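Local structure of peptidoglycan synthetase penicillin-binding protein 3 (Bifidobacterium adolescentis, 4YE5) at residues Y150-V163 / T263-S276. The protein probably binds penicillin and, as a class B penicillin-binding protein of the transpeptidase family, is thought to cross-link peptidoglycan strands during cell-wall synthesis. Residues are numbered along the deposited sequence; the frame is centred on the assembly and turned at random.
Sequences YSNGTLMGSLLGGV and TTEAGSDQAKMGAS
A266 presses its methyl group against one face of the Y150 ring, with CB 3.5 Å from CG, where the type II beta turn E265–S268 meets the short helix 157-160. The contact joins the dimerisation-domain region of this penicillin-binding protein to its transpeptidase region. Y150 has CG anti to its own carbonyl carbon (chi1 -60°), which lays the ring along the turn, and G267 CA lies over the same ring face, nearest CE1; the hydroxyl beyond bonds to E174. L160 CD1 closes on A266 CB at 4.0 Å.

Two backbone bonds grip successive amides of the turn. A266 N donates almost straight to G153 O (2.9 Å), from above the carbonyl plane, whereas G267 N reaches G161 O at 2.7 Å through a more bent hydrogen bond (N-H...O 135°). Close approach at the helix start brings G157 CA to 3.6 Å from A266 CA, and G157 CA also points a C-H at T264 O. E265 bends at chi2, bringing its carboxylate over G153 and the T154 methyl.

S268 OG caps helix 269-273 through A271 N while donating to E265 O, which ties the turn to the helix. Water joins S158 O to S276 N, and S158 OG lies against S276 CB. Farther along, K272 passes its CG over G162 CA, and its NZ donates to V163 O at 3.1 Å, tilted 35° from the carbonyl plane.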
loop_
_atom_site.group_PDB
_atom_site.type_symbol
_atom_site.label_atom_id
_atom_site.label_comp_id
_atom_site.label_asym_id
_atom_site.label_seq_id
_atom_site.Cartn_x
_atom_site.Cartn_y
_atom_site.Cartn_z
ATOM N N TYR A 150 4.350 10.222 12.095
ATOM C CA TYR A 150 4.111 10.241 10.657
ATOM C C TYR A 150 4.072 11.698 10.232
ATOM O O TYR A 150 3.065 12.362 10.423
ATOM C CB TYR A 150 2.782 9.553 10.351
ATOM C CG TYR A 150 2.757 8.105 10.798
ATOM C CD1 TYR A 150 2.337 7.755 12.086
ATOM C CD2 TYR A 150 3.172 7.092 9.940
ATOM C CE1 TYR A 150 2.329 6.426 12.496
ATOM C CE2 TYR A 150 3.152 5.768 10.335
ATOM C CZ TYR A 150 2.736 5.444 11.617
ATOM O OH TYR A 150 2.732 4.124 12.008
ATOM N N SER A 151 5.168 12.194 9.659
ATOM C CA SER A 151 5.309 13.636 9.439
ATOM C C SER A 151 4.300 14.228 8.464
ATOM O O SER A 151 4.041 15.423 8.508
ATOM C CB SER A 151 6.737 13.996 9.004
ATOM O OG SER A 151 7.069 13.381 7.772
ATOM N N ASN A 152 3.732 13.418 7.576
ATOM C CA ASN A 152 2.731 13.953 6.642
ATOM C C ASN A 152 1.270 13.874 7.140
ATOM O O ASN A 152 0.337 14.150 6.377
ATOM C CB ASN A 152 2.869 13.308 5.255
ATOM C CG ASN A 152 4.213 13.617 4.590
ATOM O OD1 ASN A 152 4.311 14.516 3.766
ATOM N ND2 ASN A 152 5.250 12.875 4.958
ATOM N N GLY A 153 1.066 13.492 8.402
ATOM C CA GLY A 153 -0.276 13.501 8.987
ATOM C C GLY A 153 -1.276 12.550 8.326
ATOM O O GLY A 153 -1.150 11.326 8.414
ATOM N N THR A 154 -2.263 13.121 7.646
ATOM C CA THR A 154 -3.304 12.337 6.977
ATOM C C THR A 154 -2.911 11.729 5.636
ATOM O O THR A 154 -3.646 10.874 5.107
ATOM C CB THR A 154 -4.575 13.192 6.726
ATOM O OG1 THR A 154 -4.226 14.314 5.910
ATOM C CG2 THR A 154 -5.159 13.684 8.057
ATOM N N LEU A 155 -1.794 12.181 5.059
ATOM C CA LEU A 155 -1.380 11.662 3.747
ATOM C C LEU A 155 -1.299 10.137 3.766
ATOM O O LEU A 155 -0.637 9.568 4.621
ATOM C CB LEU A 155 -0.031 12.251 3.309
ATOM C CG LEU A 155 0.458 11.747 1.940
ATOM C CD1 LEU A 155 -0.320 12.402 0.802
ATOM C CD2 LEU A 155 1.953 12.001 1.785
HETATM N N MSE A 156 -1.992 9.483 2.832
HETATM C CA MSE A 156 -2.045 8.018 2.753
HETATM C C MSE A 156 -2.130 7.314 4.139
HETATM O O MSE A 156 -1.494 6.284 4.368
HETATM C CB MSE A 156 -0.862 7.479 1.908
HETATM C CG MSE A 156 0.555 7.686 2.528
HETATM SE SE MSE A 156 2.017 6.965 1.396
HETATM C CE MSE A 156 2.939 8.641 1.123
ATOM N N GLY A 157 -2.934 7.870 5.042
ATOM C CA GLY A 157 -2.940 7.441 6.439
ATOM C C GLY A 157 -3.274 5.974 6.639
ATOM O O GLY A 157 -2.603 5.275 7.395
ATOM N N SER A 158 -4.294 5.483 5.947
ATOM C CA SER A 158 -4.719 4.107 6.173
ATOM C C SER A 158 -3.851 3.146 5.384
ATOM O O SER A 158 -3.770 1.941 5.712
ATOM C CB SER A 158 -6.195 3.917 5.796
ATOM O OG SER A 158 -6.387 4.247 4.425
ATOM N N LEU A 159 -3.187 3.657 4.348
ATOM C CA LEU A 159 -2.213 2.832 3.624
ATOM C C LEU A 159 -0.953 2.594 4.474
ATOM O O LEU A 159 -0.374 1.517 4.442
ATOM C CB LEU A 159 -1.815 3.484 2.288
ATOM C CG LEU A 159 -0.873 2.686 1.385
ATOM C CD1 LEU A 159 -1.459 1.331 1.027
ATOM C CD2 LEU A 159 -0.528 3.476 0.123
ATOM N N LEU A 160 -0.500 3.626 5.171
ATOM C CA LEU A 160 0.630 3.486 6.089
ATOM C C LEU A 160 0.222 2.595 7.258
ATOM O O LEU A 160 0.966 1.720 7.667
ATOM C CB LEU A 160 1.071 4.861 6.610
ATOM C CG LEU A 160 1.891 5.642 5.570
ATOM C CD1 LEU A 160 2.184 7.058 6.037
ATOM C CD2 LEU A 160 3.184 4.900 5.272
ATOM N N GLY A 161 -0.985 2.812 7.776
ATOM C CA GLY A 161 -1.509 1.999 8.852
ATOM C C GLY A 161 -1.110 2.551 10.212
ATOM O O GLY A 161 -1.376 3.727 10.515
ATOM N N GLY A 162 -0.455 1.715 11.023
ATOM C CA GLY A 162 -0.057 2.125 12.365
ATOM C C GLY A 162 0.557 0.980 13.159
ATOM O O GLY A 162 0.550 -0.176 12.710
ATOM N N VAL A 163 1.104 1.306 14.327
ATOM C CA VAL A 163 1.664 0.298 15.231
ATOM C C VAL A 163 0.920 0.275 16.576
ATOM O O VAL A 163 0.270 1.250 16.952
ATOM C CB VAL A 163 3.163 0.546 15.483
ATOM C CG1 VAL A 163 3.945 0.547 14.164
ATOM C CG2 VAL A 163 3.363 1.865 16.213
ATOM N N THR A 263 -10.426 10.475 5.044
ATOM C CA THR A 263 -9.356 11.269 5.626
ATOM C C THR A 263 -9.022 10.752 7.022
ATOM O O THR A 263 -9.814 10.894 7.939
ATOM C CB THR A 263 -9.746 12.755 5.652
ATOM O OG1 THR A 263 -9.924 13.204 4.302
ATOM C CG2 THR A 263 -8.658 13.598 6.325
ATOM N N THR A 264 -7.873 10.095 7.171
ATOM C CA THR A 264 -7.473 9.588 8.482
ATOM C C THR A 264 -6.009 9.914 8.751
ATOM O O THR A 264 -5.171 9.857 7.837
ATOM C CB THR A 264 -7.706 8.043 8.624
ATOM O OG1 THR A 264 -6.615 7.336 8.037
ATOM C CG2 THR A 264 -8.996 7.594 7.927
ATOM N N GLU A 265 -5.703 10.281 9.993
ATOM C CA GLU A 265 -4.319 10.480 10.413
ATOM C C GLU A 265 -3.578 9.150 10.362
ATOM O O GLU A 265 -4.094 8.136 10.849
ATOM C CB GLU A 265 -4.270 11.053 11.839
ATOM C CG GLU A 265 -4.642 12.527 11.934
ATOM C CD GLU A 265 -3.496 13.443 11.527
ATOM O OE1 GLU A 265 -2.336 12.981 11.531
ATOM O OE2 GLU A 265 -3.751 14.625 11.207
ATOM N N ALA A 266 -2.377 9.142 9.779
ATOM C CA ALA A 266 -1.577 7.922 9.780
ATOM C C ALA A 266 -1.295 7.525 11.226
ATOM O O ALA A 266 -0.996 8.383 12.049
ATOM C CB ALA A 266 -0.270 8.129 9.021
ATOM N N GLY A 267 -1.411 6.236 11.544
ATOM C CA GLY A 267 -1.122 5.781 12.904
ATOM C C GLY A 267 -2.254 5.940 13.915
ATOM O O GLY A 267 -2.126 5.506 15.051
ATOM N N SER A 268 -3.365 6.547 13.502
ATOM C CA SER A 268 -4.525 6.730 14.380
ATOM C C SER A 268 -5.355 5.449 14.513
ATOM O O SER A 268 -5.170 4.498 13.755
ATOM C CB SER A 268 -5.423 7.827 13.825
ATOM O OG SER A 268 -6.086 7.359 12.660
ATOM N N ASP A 269 -6.279 5.428 15.476
ATOM C CA ASP A 269 -7.200 4.297 15.644
ATOM C C ASP A 269 -8.005 4.075 14.366
ATOM O O ASP A 269 -8.226 2.936 13.943
ATOM C CB ASP A 269 -8.181 4.568 16.798
ATOM C CG ASP A 269 -7.474 4.754 18.139
ATOM O OD1 ASP A 269 -6.484 4.043 18.403
ATOM O OD2 ASP A 269 -7.913 5.616 18.928
ATOM N N GLN A 270 -8.461 5.174 13.774
ATOM C CA GLN A 270 -9.200 5.145 12.501
ATOM C C GLN A 270 -8.396 4.433 11.424
ATOM O O GLN A 270 -8.925 3.610 10.674
ATOM C CB GLN A 270 -9.450 6.560 11.995
ATOM C CG GLN A 270 -10.594 7.313 12.626
ATOM C CD GLN A 270 -10.577 8.786 12.235
ATOM O OE1 GLN A 270 -10.181 9.640 13.029
ATOM N NE2 GLN A 270 -10.996 9.086 11.002
ATOM N N ALA A 271 -7.117 4.783 11.329
ATOM C CA ALA A 271 -6.254 4.206 10.297
ATOM C C ALA A 271 -6.056 2.731 10.564
ATOM O O ALA A 271 -6.038 1.926 9.647
ATOM C CB ALA A 271 -4.932 4.918 10.270
ATOM N N LYS A 272 -5.932 2.373 11.841
ATOM C CA LYS A 272 -5.709 0.982 12.215
ATOM C C LYS A 272 -6.985 0.138 12.129
ATOM O O LYS A 272 -6.917 -1.088 12.093
ATOM C CB LYS A 272 -5.065 0.890 13.611
ATOM C CG LYS A 272 -3.726 1.629 13.701
ATOM C CD LYS A 272 -2.986 1.422 15.041
ATOM C CE LYS A 272 -3.482 2.345 16.122
ATOM N NZ LYS A 272 -2.572 2.296 17.342
HETATM N N MSE A 273 -8.131 0.807 12.062
HETATM C CA MSE A 273 -9.458 0.167 12.074
HETATM C C MSE A 273 -9.679 -0.735 10.863
HETATM O O MSE A 273 -10.326 -1.779 10.950
HETATM C CB MSE A 273 -10.548 1.251 12.081
HETATM C CG MSE A 273 -11.977 0.753 12.246
HETATM SE SE MSE A 273 -12.356 0.280 14.092
HETATM C CE MSE A 273 -11.962 1.998 14.944
ATOM N N GLY A 274 -9.152 -0.315 9.723
ATOM C CA GLY A 274 -9.380 -1.035 8.488
ATOM C C GLY A 274 -8.482 -0.540 7.374
ATOM O O GLY A 274 -7.980 0.589 7.415
ATOM N N ALA A 275 -8.289 -1.399 6.382
ATOM C CA ALA A 275 -7.541 -1.066 5.180
ATOM C C ALA A 275 -8.158 0.130 4.469
ATOM O O ALA A 275 -9.364 0.402 4.598
ATOM C CB ALA A 275 -7.526 -2.257 4.238
ATOM N N SER A 276 -7.324 0.828 3.710
ATOM C CA SER A 276 -7.788 1.854 2.792
ATOM C C SER A 276 -8.854 1.252 1.908
ATOM O O SER A 276 -8.704 0.112 1.432
ATOM C CB SER A 276 -6.643 2.315 1.891
ATOM O OG SER A 276 -7.157 3.122 0.841
HETATM O O HOH W 1 -6.127 10.051 4.917
HETATM O O HOH W 2 -4.553 0.172 3.613
HETATM O O HOH W 3 -4.851 0.473 7.536
HETATM O O HOH W 4 0.385 4.038 15.245
#